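Local coordinates for protein cytochrome P450 monooxygenase (Rhodococcus sp. ECU0066, PDB 6KBH) that carries heme, flavin mononucleotide and a 2Fe-2S cluster on one polypeptide and probably acts as a self-sufficient P450 monooxygenase, at residues A56-S61 and Y75-R80; R157-E162 and A188-G193; P590-A595 and D621-D626; I710-A715 and R725-D730. All coordinates share one frame; numbering follows the deposited sequence.

Overall arrangement
The four contacts follow one another in series along the chain and sample the three redox modules. Contacts 1 and 2 belong to the heme-binding P450 part: the first joins helix 59-64 to strand 76-78, the second helix 153-164 to helix 183-192, with centres about 37 Å apart. Contact 3 packs two helices on the parallel sheet of the reductase, its centre about 60 Å from that of contact 1 and on the opposite side of the chain's centre. Contact 4, in the ferredoxin-like domain, its centre about 46 Å from that of contact 3, comes within about 9 Å of contact 2 at the nearest atoms, in keeping with a cluster domain placed against the heme module.

Contact 1 (A56-S61 and Y75-R80); sequences ASLRWS and YWVVTR
Thr79 and Ser61 meet through their hydroxyls, Thr79 OG1 donating a hydrogen bond of 3.1 Å to Ser61 OG. Beside this bond the methyl of the threonine is used as well: Thr79 CG2 lies 3.6 Å from Ser61 CB, and the two small side chains touch along both branches of the threonine. The torsion behind this sets OG1 opposite the carbonyl carbon (chi1 -79°) and CG2 opposite the backbone N. Leu58 comes in next to the pair with one branch, its CD2 3.7 Å from Thr79 OG1 and 4.1 Å from Val77 CG1, crossing the valine at about a right angle. Replacing Thr79 by a valine would remove the donor and would probably leave Ser61 OG without this mate in a buried place. In the next shell, a hydrogen bond from Ser61 OG to Glu65 O fixes the serine hydroxyl from the end of its own helix, while Phe68 of strand 67-69 packs against Leu58, Ser61 and Val77 together. Arg80 NH1 adds a hydrogen bond to Arg62 O. Helix 59-64 thus lies against strands 67-69 and 76-78, an antiparallel pair at the border of a five-stranded mixed sheet: the packing of helix A on the first two strands of the beta1 sheet that characterises the cytochrome P450 fold.

Contact 2 (R157-E162 and A188-G193); sequences RRLTRE and ALHFLG
Within the helical core of the cytochrome P450 fold, where helices D, E and L belong to a four-helix bundle, Arg158 and Leu159 of helix 153-164 (helix D) meet His190 of helix 183-192 (helix E). The backbones stay well apart, 10.4 Å from Leu159 CA to His190 CA at their nearest, and long side chains span the gap. Within 188-193 it is His190 that reaches both partners with its ring. Further neighbours add to the contact: Leu159 also rests on Thr186 and Val187, one turn earlier in helix 183-192, while Met199 and Glu196 touch His190. Another flank of helix 153-164 is tied to helix 396-413, helix L of the fold, by salt bridges from Arg157 to Glu408 and from Arg161 to Glu409. The heme is not far off, about 11 Å from the side chain of His190, but the contact lies away from the residues that bind it. Leu159 is the buried member, whereas Arg158 sits at the solvent side, so the interface passes from apolar to polar across a single imidazole. Leu159 CD1 comes obliquely to that ring, 3.7 Å from His190 CD2. The arginine is extended as far as CD and then bends (chi3 73°), which swings its guanidinium toward Leu159, whose CG lies over one face, toward its rim. As modelled, and less certain at the NH1 end, the guanidinium has His190 NE2 at its edge, in plane and 3.8 Å from Arg158 NH2, with the imidazole and guanidinium planes turned 86° apart.

Contact 3 (P590-A595 and D621-D626); sequences PVIAMA and DRLARD
Ile592 overlaps the side chain of Arg622, setting its end methyl against the aliphatic part of the arginine and its branch methyl over the guanidinium. Ile592 CD1 is 3.5 Å from Arg622 CG, and Ile592 CG1 lies 3.8 Å from Arg622 NE. With CG1 anti to the backbone N (chi1 -171°), CG1 and CD1 run along CG, CD and NE of the arginine, while Ile592 CG2 stands further off over one face of the guanidinium. CD1 also meets Leu623 CD1 at 3.7 Å, so one methyl touches both the arginine and the leucine. Helices 588-601 and 620-625 are the connections of two successive beta-alpha-beta crossovers in a parallel five-stranded sheet of order 3-2-1-4-5, the Rossmann-like domain of ferredoxin-reductase-type flavoproteins. Leu623 continues inward onto Ile607 and Tyr609 of strand 605-611, and Phe619 also touches Ile592. The guanidinium is gripped at its outer nitrogens: NH1 bonds to Cys525 O, two residues beyond the FMN-binding Ser523, and NH2 forms a salt bridge with Asp596, one turn on from Ile592. An alanine at Arg622 would remove the guanidinium and would probably leave Asp596 without its charged mate and Cys525 O without this donor, and open a gap beside Ile592. The flavin itself lies about 9 Å from the side chain of Ile592.

Contact 4 (I710-A715 and R725-D730); sequences ITVPVA and RAANID
Val712 offers one methyl as the bump of this contact: its CG2 points between Ala727 and Ile729, 3.8 Å from Ala727 CB and 4.2 Å from Ile729 CD1. The hollow that takes it is shallow because Ala727 has only a CB, while the longer Ile729 forms its wall. On the same face of the strand, two residues back, Ile710 extends its CD1 to 4.4 Å from Ile729 CD1, so the end of Ile729 lies near both strand residues. Strand 710-714 and helix 720-726 belong to the beta-grasp fold of plant-type ferredoxins, the helix lying across the sheet that holds 701-705 and 710-714. The helix ends in a Schellman motif: Asn728, with positive phi (51°), is the C-prime residue, and Ile729 N reaches back to Leu724 O. That reversal brings Ile729 round to the strand, where Leu705 also meets it, and Ala723 one turn before Ala727 adds to the bed under Val712. Just beyond, Asp730 forms salt bridges to Arg400 and Lys396 of the heme part, whose bound heme is about 10 Å from the side chain of Ile710.

Contact 1 (A56-S61 and Y75-R80)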
loop_
_atom_site.group_PDB
_atom_site.type_symbol
_atom_site.label_atom_id
_atom_site.label_comp_id
_atom_site.label_asym_id
_atom_site.label_seq_id
_atom_site.Cartn_x
_atom_site.Cartn_y
_atom_site.Cartn_z
ATOM N N ALA A 56 7.595 -21.210 10.695
ATOM C CA ALA A 56 7.720 -21.910 11.968
ATOM C C ALA A 56 8.968 -22.781 12.012
ATOM O O ALA A 56 9.584 -22.928 13.073
ATOM C CB ALA A 56 6.475 -22.759 12.225
ATOM N N SER A 57 9.361 -23.355 10.874
ATOM C CA SER A 57 10.499 -24.266 10.845
ATOM C C SER A 57 11.817 -23.578 11.176
ATOM O O SER A 57 12.795 -24.265 11.482
ATOM C CB SER A 57 10.602 -24.940 9.476
ATOM O OG SER A 57 11.342 -24.147 8.569
ATOM N N LEU A 58 11.876 -22.247 11.120
ATOM C CA LEU A 58 13.093 -21.518 11.458
ATOM C C LEU A 58 12.883 -20.557 12.623
ATOM O O LEU A 58 13.670 -19.621 12.799
ATOM C CB LEU A 58 13.640 -20.764 10.244
ATOM C CG LEU A 58 14.064 -21.612 9.042
ATOM C CD1 LEU A 58 13.096 -21.411 7.894
ATOM C CD2 LEU A 58 15.480 -21.277 8.609
ATOM N N ARG A 59 11.829 -20.765 13.416
ATOM C CA ARG A 59 11.690 -20.044 14.678
ATOM C C ARG A 59 12.954 -20.168 15.522
ATOM O O ARG A 59 13.391 -19.195 16.147
ATOM C CB ARG A 59 10.477 -20.570 15.445
ATOM C CG ARG A 59 10.186 -19.856 16.753
ATOM C CD ARG A 59 9.389 -18.579 16.529
ATOM N NE ARG A 59 8.907 -18.007 17.784
ATOM C CZ ARG A 59 9.601 -17.150 18.526
ATOM N NH1 ARG A 59 10.810 -16.771 18.138
ATOM N NH2 ARG A 59 9.090 -16.673 19.654
ATOM N N TRP A 60 13.560 -21.362 15.544
ATOM C CA TRP A 60 14.791 -21.562 16.303
ATOM C C TRP A 60 15.921 -20.686 15.779
ATOM O O TRP A 60 16.807 -20.291 16.545
ATOM C CB TRP A 60 15.202 -23.037 16.267
ATOM C CG TRP A 60 15.614 -23.507 14.902
ATOM C CD1 TRP A 60 14.811 -24.063 13.949
ATOM C CD2 TRP A 60 16.928 -23.440 14.329
ATOM N NE1 TRP A 60 15.542 -24.350 12.821
ATOM C CE2 TRP A 60 16.843 -23.976 13.029
ATOM C CE3 TRP A 60 18.165 -22.979 14.790
ATOM C CZ2 TRP A 60 17.949 -24.069 12.186
ATOM C CZ3 TRP A 60 19.261 -23.068 13.949
ATOM C CH2 TRP A 60 19.145 -23.608 12.663
ATOM N N SER A 61 15.910 -20.370 14.483
ATOM C CA SER A 61 16.970 -19.540 13.923
ATOM C C SER A 61 16.754 -18.060 14.241
ATOM O O SER A 61 17.718 -17.332 14.502
ATOM C CB SER A 61 17.072 -19.767 12.415
ATOM O OG SER A 61 18.244 -19.168 11.886
ATOM N N TYR A 75 24.113 -22.994 0.610
ATOM C CA TYR A 75 24.060 -21.574 0.922
ATOM C C TYR A 75 24.154 -21.312 2.417
ATOM O O TYR A 75 23.955 -22.197 3.252
ATOM C CB TYR A 75 22.765 -20.922 0.416
ATOM C CG TYR A 75 22.513 -20.939 -1.079
ATOM C CD1 TYR A 75 23.222 -21.775 -1.937
ATOM C CD2 TYR A 75 21.555 -20.104 -1.631
ATOM C CE1 TYR A 75 22.975 -21.778 -3.298
ATOM C CE2 TYR A 75 21.309 -20.097 -2.981
ATOM C CZ TYR A 75 22.016 -20.934 -3.814
ATOM O OH TYR A 75 21.756 -20.916 -5.163
ATOM N N TRP A 76 24.440 -20.054 2.733
ATOM C CA TRP A 76 24.248 -19.507 4.066
ATOM C C TRP A 76 22.817 -18.998 4.185
ATOM O O TRP A 76 22.287 -18.393 3.251
ATOM C CB TRP A 76 25.245 -18.376 4.320
ATOM C CG TRP A 76 26.663 -18.810 4.125
ATOM C CD1 TRP A 76 27.280 -19.097 2.938
ATOM C CD2 TRP A 76 27.642 -19.015 5.145
ATOM N NE1 TRP A 76 28.583 -19.470 3.161
ATOM C CE2 TRP A 76 28.831 -19.427 4.507
ATOM C CE3 TRP A 76 27.630 -18.893 6.538
ATOM C CZ2 TRP A 76 29.997 -19.714 5.214
ATOM C CZ3 TRP A 76 28.789 -19.179 7.239
ATOM C CH2 TRP A 76 29.956 -19.585 6.575
ATOM N N VAL A 77 22.192 -19.256 5.330
ATOM C CA VAL A 77 20.778 -18.970 5.543
ATOM C C VAL A 77 20.653 -17.754 6.449
ATOM O O VAL A 77 21.321 -17.673 7.488
ATOM C CB VAL A 77 20.042 -20.178 6.144
ATOM C CG1 VAL A 77 18.546 -19.916 6.206
ATOM C CG2 VAL A 77 20.332 -21.424 5.334
ATOM N N VAL A 78 19.793 -16.815 6.056
ATOM C CA VAL A 78 19.570 -15.572 6.783
ATOM C C VAL A 78 18.094 -15.489 7.128
ATOM O O VAL A 78 17.231 -15.647 6.258
ATOM C CB VAL A 78 20.024 -14.347 5.972
ATOM C CG1 VAL A 78 19.800 -13.067 6.768
ATOM C CG2 VAL A 78 21.486 -14.495 5.595
ATOM N N THR A 79 17.810 -15.224 8.396
ATOM C CA THR A 79 16.535 -15.590 8.978
ATOM C C THR A 79 15.741 -14.417 9.539
ATOM O O THR A 79 14.512 -14.442 9.435
ATOM C CB THR A 79 16.787 -16.663 10.049
ATOM O OG1 THR A 79 16.974 -17.932 9.403
ATOM C CG2 THR A 79 15.678 -16.771 11.038
ATOM N N ARG A 80 16.387 -13.352 10.022
ATOM C CA ARG A 80 15.678 -12.263 10.686
ATOM C C ARG A 80 15.469 -11.059 9.760
ATOM O O ARG A 80 16.250 -10.808 8.839
ATOM C CB ARG A 80 16.426 -11.853 11.959
ATOM C CG ARG A 80 16.470 -12.996 12.965
ATOM C CD ARG A 80 16.578 -12.557 14.414
ATOM N NE ARG A 80 17.935 -12.185 14.788
ATOM C CZ ARG A 80 18.448 -12.375 15.998
ATOM N NH1 ARG A 80 17.720 -12.948 16.948
ATOM N NH2 ARG A 80 19.693 -12.003 16.256
#

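Contact 2 (R157-E162 and A188-G193)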
loop_
_atom_site.group_PDB
_atom_site.type_symbol
_atom_site.label_atom_id
_atom_site.label_comp_id
_atom_site.label_asym_id
_atom_site.label_seq_id
_atom_site.Cartn_x
_atom_site.Cartn_y
_atom_site.Cartn_z
ATOM N N ARG A 157 -11.085 -7.955 -14.177
ATOM C CA ARG A 157 -12.429 -8.239 -13.684
ATOM C C ARG A 157 -13.197 -9.116 -14.666
ATOM O O ARG A 157 -13.948 -10.010 -14.256
ATOM C CB ARG A 157 -13.179 -6.933 -13.424
ATOM C CG ARG A 157 -12.669 -6.156 -12.224
ATOM C CD ARG A 157 -13.505 -4.916 -11.978
ATOM N NE ARG A 157 -13.084 -4.211 -10.774
ATOM C CZ ARG A 157 -13.498 -4.520 -9.551
ATOM N NH1 ARG A 157 -14.343 -5.528 -9.370
ATOM N NH2 ARG A 157 -13.064 -3.826 -8.509
ATOM N N ARG A 158 -13.030 -8.864 -15.966
ATOM C CA ARG A 158 -13.633 -9.726 -16.980
ATOM C C ARG A 158 -13.106 -11.152 -16.867
ATOM O O ARG A 158 -13.882 -12.113 -16.822
ATOM C CB ARG A 158 -13.365 -9.158 -18.375
ATOM C CG ARG A 158 -13.951 -9.986 -19.514
ATOM C CD ARG A 158 -13.634 -9.379 -20.877
ATOM N NE ARG A 158 -12.233 -9.554 -21.258
ATOM C CZ ARG A 158 -11.747 -10.645 -21.843
ATOM N NH1 ARG A 158 -12.546 -11.667 -22.116
ATOM N NH2 ARG A 158 -10.460 -10.714 -22.157
ATOM N N LEU A 159 -11.781 -11.305 -16.804
ATOM C CA LEU A 159 -11.186 -12.638 -16.792
ATOM C C LEU A 159 -11.461 -13.365 -15.480
ATOM O O LEU A 159 -11.649 -14.587 -15.474
ATOM C CB LEU A 159 -9.684 -12.543 -17.047
ATOM C CG LEU A 159 -9.287 -12.107 -18.457
ATOM C CD1 LEU A 159 -7.798 -11.836 -18.534
ATOM C CD2 LEU A 159 -9.695 -13.165 -19.471
ATOM N N THR A 160 -11.478 -12.639 -14.361
ATOM C CA THR A 160 -11.765 -13.278 -13.080
ATOM C C THR A 160 -13.161 -13.887 -13.066
ATOM O O THR A 160 -13.372 -14.939 -12.450
ATOM C CB THR A 160 -11.601 -12.273 -11.936
ATOM O OG1 THR A 160 -10.248 -11.801 -11.907
ATOM C CG2 THR A 160 -11.920 -12.918 -10.597
ATOM N N ARG A 161 -14.116 -13.271 -13.770
ATOM C CA ARG A 161 -15.481 -13.784 -13.763
ATOM C C ARG A 161 -15.725 -14.828 -14.846
ATOM O O ARG A 161 -16.428 -15.817 -14.598
ATOM C CB ARG A 161 -16.489 -12.649 -13.913
ATOM C CG ARG A 161 -17.823 -13.114 -14.479
ATOM C CD ARG A 161 -18.891 -12.109 -14.149
ATOM N NE ARG A 161 -18.630 -11.540 -12.825
ATOM C CZ ARG A 161 -19.045 -10.347 -12.428
ATOM N NH1 ARG A 161 -19.746 -9.587 -13.256
ATOM N NH2 ARG A 161 -18.759 -9.896 -11.211
ATOM N N GLU A 162 -15.148 -14.634 -16.037
ATOM C CA GLU A 162 -15.243 -15.639 -17.094
ATOM C C GLU A 162 -14.924 -17.036 -16.580
ATOM O O GLU A 162 -15.471 -18.025 -17.082
ATOM C CB GLU A 162 -14.299 -15.288 -18.244
ATOM C CG GLU A 162 -14.754 -14.146 -19.126
ATOM C CD GLU A 162 -13.910 -14.021 -20.381
ATOM O OE1 GLU A 162 -12.963 -14.822 -20.541
ATOM O OE2 GLU A 162 -14.188 -13.124 -21.204
ATOM N N ALA A 188 -1.330 -11.415 -17.365
ATOM C CA ALA A 188 0.059 -11.107 -17.672
ATOM C C ALA A 188 0.244 -10.946 -19.172
ATOM O O ALA A 188 0.883 -9.993 -19.628
ATOM C CB ALA A 188 0.985 -12.191 -17.123
ATOM N N LEU A 189 -0.352 -11.842 -19.961
ATOM C CA LEU A 189 -0.306 -11.680 -21.408
ATOM C C LEU A 189 -0.961 -10.369 -21.828
ATOM O O LEU A 189 -0.429 -9.646 -22.679
ATOM C CB LEU A 189 -0.972 -12.876 -22.088
ATOM C CG LEU A 189 -0.170 -14.165 -21.904
ATOM C CD1 LEU A 189 -0.988 -15.368 -22.311
ATOM C CD2 LEU A 189 1.130 -14.105 -22.689
ATOM N N HIS A 190 -2.096 -10.022 -21.215
ATOM C CA HIS A 190 -2.749 -8.757 -21.541
ATOM C C HIS A 190 -1.933 -7.563 -21.057
ATOM O O HIS A 190 -1.882 -6.528 -21.732
ATOM C CB HIS A 190 -4.159 -8.721 -20.951
ATOM C CG HIS A 190 -5.184 -9.428 -21.785
ATOM N ND1 HIS A 190 -5.495 -9.040 -23.070
ATOM C CD2 HIS A 190 -5.975 -10.492 -21.512
ATOM C CE1 HIS A 190 -6.429 -9.839 -23.556
ATOM N NE2 HIS A 190 -6.739 -10.728 -22.629
ATOM N N PHE A 191 -1.294 -7.679 -19.888
ATOM C CA PHE A 191 -0.415 -6.608 -19.424
ATOM C C PHE A 191 0.751 -6.398 -20.377
ATOM O O PHE A 191 1.226 -5.268 -20.548
ATOM C CB PHE A 191 0.107 -6.919 -18.020
ATOM C CG PHE A 191 1.145 -5.944 -17.530
ATOM C CD1 PHE A 191 0.773 -4.718 -17.003
ATOM C CD2 PHE A 191 2.494 -6.249 -17.607
ATOM C CE1 PHE A 191 1.725 -3.817 -16.557
ATOM C CE2 PHE A 191 3.448 -5.351 -17.167
ATOM C CZ PHE A 191 3.062 -4.132 -16.642
ATOM N N LEU A 192 1.223 -7.471 -21.007
ATOM C CA LEU A 192 2.390 -7.395 -21.874
ATOM C C LEU A 192 2.045 -6.784 -23.228
ATOM O O LEU A 192 2.925 -6.238 -23.903
ATOM C CB LEU A 192 2.983 -8.796 -22.041
ATOM C CG LEU A 192 3.913 -9.397 -20.970
ATOM C CD1 LEU A 192 5.371 -9.069 -21.253
ATOM C CD2 LEU A 192 3.554 -9.009 -19.541
ATOM N N GLY A 193 0.783 -6.866 -23.635
ATOM C CA GLY A 193 0.336 -6.303 -24.891
ATOM C C GLY A 193 0.298 -7.253 -26.068
ATOM O O GLY A 193 0.288 -6.780 -27.213
#

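Contact 3 (P590-A595 and D621-D626)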
loop_
_atom_site.group_PDB
_atom_site.type_symbol
_atom_site.label_atom_id
_atom_site.label_comp_id
_atom_site.label_asym_id
_atom_site.label_seq_id
_atom_site.Cartn_x
_atom_site.Cartn_y
_atom_site.Cartn_z
ATOM N N PRO A 590 -15.341 22.994 14.614
ATOM C CA PRO A 590 -14.232 22.691 15.530
ATOM C C PRO A 590 -14.187 23.606 16.739
ATOM O O PRO A 590 -13.823 23.151 17.829
ATOM C CB PRO A 590 -12.990 22.856 14.646
ATOM C CG PRO A 590 -13.386 23.873 13.661
ATOM C CD PRO A 590 -14.849 23.643 13.383
ATOM N N VAL A 591 -14.560 24.878 16.587
ATOM C CA VAL A 591 -14.429 25.820 17.693
ATOM C C VAL A 591 -15.413 25.488 18.810
ATOM O O VAL A 591 -15.083 25.600 19.998
ATOM C CB VAL A 591 -14.605 27.264 17.189
ATOM C CG1 VAL A 591 -15.821 27.372 16.320
ATOM C CG2 VAL A 591 -14.738 28.207 18.348
ATOM N N ILE A 592 -16.630 25.068 18.455
ATOM C CA ILE A 592 -17.644 24.812 19.475
ATOM C C ILE A 592 -17.215 23.669 20.389
ATOM O O ILE A 592 -17.536 23.668 21.585
ATOM C CB ILE A 592 -19.009 24.541 18.818
ATOM C CG1 ILE A 592 -20.117 24.500 19.870
ATOM C CG2 ILE A 592 -19.004 23.239 18.040
ATOM C CD1 ILE A 592 -21.426 25.032 19.358
ATOM N N ALA A 593 -16.477 22.690 19.860
ATOM C CA ALA A 593 -15.907 21.662 20.724
ATOM C C ALA A 593 -14.799 22.234 21.595
ATOM O O ALA A 593 -14.619 21.795 22.735
ATOM C CB ALA A 593 -15.390 20.494 19.888
ATOM N N MET A 594 -14.046 23.210 21.074
ATOM C CA MET A 594 -13.045 23.889 21.890
ATOM C C MET A 594 -13.701 24.762 22.950
ATOM O O MET A 594 -13.183 24.890 24.066
ATOM C CB MET A 594 -12.120 24.722 21.004
ATOM C CG MET A 594 -11.554 23.964 19.821
ATOM S SD MET A 594 -10.672 25.022 18.666
ATOM C CE MET A 594 -9.059 25.098 19.437
ATOM N N ALA A 595 -14.839 25.376 22.617
ATOM C CA ALA A 595 -15.598 26.112 23.620
ATOM C C ALA A 595 -16.053 25.191 24.745
ATOM O O ALA A 595 -16.093 25.595 25.913
ATOM C CB ALA A 595 -16.797 26.800 22.969
ATOM N N ASP A 621 -28.732 27.564 18.393
ATOM C CA ASP A 621 -29.488 26.840 19.409
ATOM C C ASP A 621 -28.553 26.246 20.455
ATOM O O ASP A 621 -28.685 26.502 21.655
ATOM C CB ASP A 621 -30.302 25.738 18.736
ATOM C CG ASP A 621 -29.512 25.022 17.647
ATOM O OD1 ASP A 621 -29.009 25.707 16.732
ATOM O OD2 ASP A 621 -29.378 23.781 17.716
ATOM N N ARG A 622 -27.600 25.436 19.998
ATOM C CA ARG A 622 -26.586 24.876 20.881
ATOM C C ARG A 622 -25.798 25.977 21.582
ATOM O O ARG A 622 -25.510 25.884 22.783
ATOM C CB ARG A 622 -25.669 23.980 20.063
ATOM C CG ARG A 622 -24.354 23.627 20.699
ATOM C CD ARG A 622 -23.955 22.255 20.231
ATOM N NE ARG A 622 -22.675 21.815 20.762
ATOM C CZ ARG A 622 -22.054 20.723 20.339
ATOM N NH1 ARG A 622 -22.607 19.981 19.388
ATOM N NH2 ARG A 622 -20.892 20.366 20.866
ATOM N N LEU A 623 -25.455 27.039 20.844
ATOM C CA LEU A 623 -24.696 28.165 21.388
ATOM C C LEU A 623 -25.525 29.027 22.332
ATOM O O LEU A 623 -24.956 29.833 23.075
ATOM C CB LEU A 623 -24.166 29.018 20.236
ATOM C CG LEU A 623 -22.732 29.526 20.196
ATOM C CD1 LEU A 623 -21.787 28.467 20.705
ATOM C CD2 LEU A 623 -22.413 29.867 18.755
ATOM N N ALA A 624 -26.853 28.901 22.298
ATOM C CA ALA A 624 -27.718 29.643 23.206
ATOM C C ALA A 624 -27.901 28.920 24.533
ATOM O O ALA A 624 -27.835 29.543 25.597
ATOM C CB ALA A 624 -29.082 29.887 22.559
ATOM N N ARG A 625 -28.130 27.608 24.483
ATOM C CA ARG A 625 -28.325 26.822 25.696
ATOM C C ARG A 625 -27.057 26.763 26.536
ATOM O O ARG A 625 -27.133 26.731 27.772
ATOM C CB ARG A 625 -28.794 25.418 25.311
ATOM C CG ARG A 625 -28.618 24.340 26.366
ATOM C CD ARG A 625 -28.071 23.059 25.736
ATOM N NE ARG A 625 -26.619 23.089 25.585
ATOM C CZ ARG A 625 -25.919 22.205 24.880
ATOM N NH1 ARG A 625 -26.532 21.210 24.254
ATOM N NH2 ARG A 625 -24.599 22.317 24.810
ATOM N N ASP A 626 -25.894 26.754 25.890
ATOM C CA ASP A 626 -24.605 26.768 26.562
ATOM C C ASP A 626 -23.735 27.832 25.913
ATOM O O ASP A 626 -23.853 28.093 24.714
ATOM C CB ASP A 626 -23.915 25.400 26.484
ATOM C CG ASP A 626 -24.332 24.473 27.605
ATOM O OD1 ASP A 626 -24.051 24.789 28.780
ATOM O OD2 ASP A 626 -24.950 23.431 27.312
#

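Contact 4 (I710-A715 and R725-D730)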
loop_
_atom_site.group_PDB
_atom_site.type_symbol
_atom_site.label_atom_id
_atom_site.label_comp_id
_atom_site.label_asym_id
_atom_site.label_seq_id
_atom_site.Cartn_x
_atom_site.Cartn_y
_atom_site.Cartn_z
ATOM N N ILE A 710 17.940 3.649 -2.430
ATOM C CA ILE A 710 17.896 4.220 -3.769
ATOM C C ILE A 710 17.740 5.736 -3.662
ATOM O O ILE A 710 17.277 6.266 -2.649
ATOM C CB ILE A 710 16.751 3.615 -4.626
ATOM C CG1 ILE A 710 15.420 4.234 -4.227
ATOM C CG2 ILE A 710 16.661 2.103 -4.446
ATOM C CD1 ILE A 710 14.367 4.188 -5.298
ATOM N N THR A 711 18.169 6.433 -4.721
ATOM C CA THR A 711 17.955 7.872 -4.900
ATOM C C THR A 711 16.955 8.080 -6.023
ATOM O O THR A 711 17.192 7.655 -7.155
ATOM C CB THR A 711 19.250 8.618 -5.262
ATOM O OG1 THR A 711 20.380 8.038 -4.606
ATOM C CG2 THR A 711 19.171 10.079 -4.849
ATOM N N VAL A 712 15.865 8.768 -5.727
ATOM C CA VAL A 712 14.859 9.133 -6.723
ATOM C C VAL A 712 15.074 10.594 -7.097
ATOM O O VAL A 712 15.231 11.437 -6.203
ATOM C CB VAL A 712 13.416 8.904 -6.215
ATOM C CG1 VAL A 712 12.419 9.604 -7.111
ATOM C CG2 VAL A 712 13.123 7.415 -6.172
ATOM N N PRO A 713 15.105 10.937 -8.384
ATOM C CA PRO A 713 15.203 12.349 -8.768
ATOM C C PRO A 713 13.827 12.989 -8.854
ATOM O O PRO A 713 12.863 12.401 -9.347
ATOM C CB PRO A 713 15.866 12.279 -10.149
ATOM C CG PRO A 713 15.346 10.998 -10.723
ATOM C CD PRO A 713 15.172 10.045 -9.553
ATOM N N VAL A 714 13.735 14.211 -8.347
ATOM C CA VAL A 714 12.527 15.016 -8.475
ATOM C C VAL A 714 12.855 16.192 -9.384
ATOM O O VAL A 714 13.838 16.911 -9.165
ATOM C CB VAL A 714 11.987 15.464 -7.106
ATOM C CG1 VAL A 714 11.846 14.271 -6.186
ATOM C CG2 VAL A 714 12.898 16.469 -6.470
ATOM N N ALA A 715 12.073 16.344 -10.444
ATOM C CA ALA A 715 12.283 17.455 -11.349
ATOM C C ALA A 715 11.615 18.709 -10.793
ATOM O O ALA A 715 10.928 18.678 -9.768
ATOM C CB ALA A 715 11.754 17.117 -12.742
ATOM N N ARG A 725 5.801 7.773 -6.519
ATOM C CA ARG A 725 4.919 6.877 -7.259
ATOM C C ARG A 725 5.471 6.534 -8.635
ATOM O O ARG A 725 5.074 5.516 -9.210
ATOM C CB ARG A 725 3.522 7.484 -7.393
ATOM C CG ARG A 725 3.086 8.299 -6.198
ATOM C CD ARG A 725 1.586 8.512 -6.199
ATOM N NE ARG A 725 0.883 7.411 -5.546
ATOM C CZ ARG A 725 -0.063 7.572 -4.628
ATOM N NH1 ARG A 725 -0.424 8.793 -4.254
ATOM N NH2 ARG A 725 -0.650 6.515 -4.084
ATOM N N ALA A 726 6.379 7.355 -9.171
ATOM C CA ALA A 726 7.049 7.003 -10.419
ATOM C C ALA A 726 8.050 5.871 -10.210
ATOM O O ALA A 726 8.295 5.086 -11.132
ATOM C CB ALA A 726 7.742 8.229 -11.008
ATOM N N ALA A 727 8.637 5.776 -9.019
ATOM C CA ALA A 727 9.441 4.631 -8.633
ATOM C C ALA A 727 8.597 3.514 -8.040
ATOM O O ALA A 727 9.145 2.536 -7.522
ATOM C CB ALA A 727 10.522 5.054 -7.635
ATOM N N ASN A 728 7.277 3.644 -8.110
ATOM C CA ASN A 728 6.322 2.699 -7.518
ATOM C C ASN A 728 6.632 2.413 -6.049
ATOM O O ASN A 728 6.588 1.270 -5.588
ATOM C CB ASN A 728 6.205 1.410 -8.329
ATOM C CG ASN A 728 4.829 0.789 -8.161
ATOM O OD1 ASN A 728 4.091 1.105 -7.229
ATOM N ND2 ASN A 728 4.462 -0.079 -9.094
ATOM N N ILE A 729 6.952 3.446 -5.320
ATOM C CA ILE A 729 7.082 3.364 -3.875
ATOM C C ILE A 729 5.714 3.583 -3.260
ATOM O O ILE A 729 4.928 4.400 -3.748
ATOM C CB ILE A 729 8.095 4.393 -3.369
ATOM C CG1 ILE A 729 9.447 4.071 -3.975
ATOM C CG2 ILE A 729 8.158 4.428 -1.827
ATOM C CD1 ILE A 729 10.383 5.183 -3.831
ATOM N N ASP A 730 5.415 2.835 -2.204
ATOM C CA ASP A 730 4.100 2.925 -1.595
ATOM C C ASP A 730 3.884 4.309 -0.998
ATOM O O ASP A 730 4.750 4.844 -0.300
ATOM C CB ASP A 730 3.933 1.843 -0.533
ATOM C CG ASP A 730 3.704 0.473 -1.137
ATOM O OD1 ASP A 730 3.677 0.378 -2.382
ATOM O OD2 ASP A 730 3.551 -0.506 -0.373
#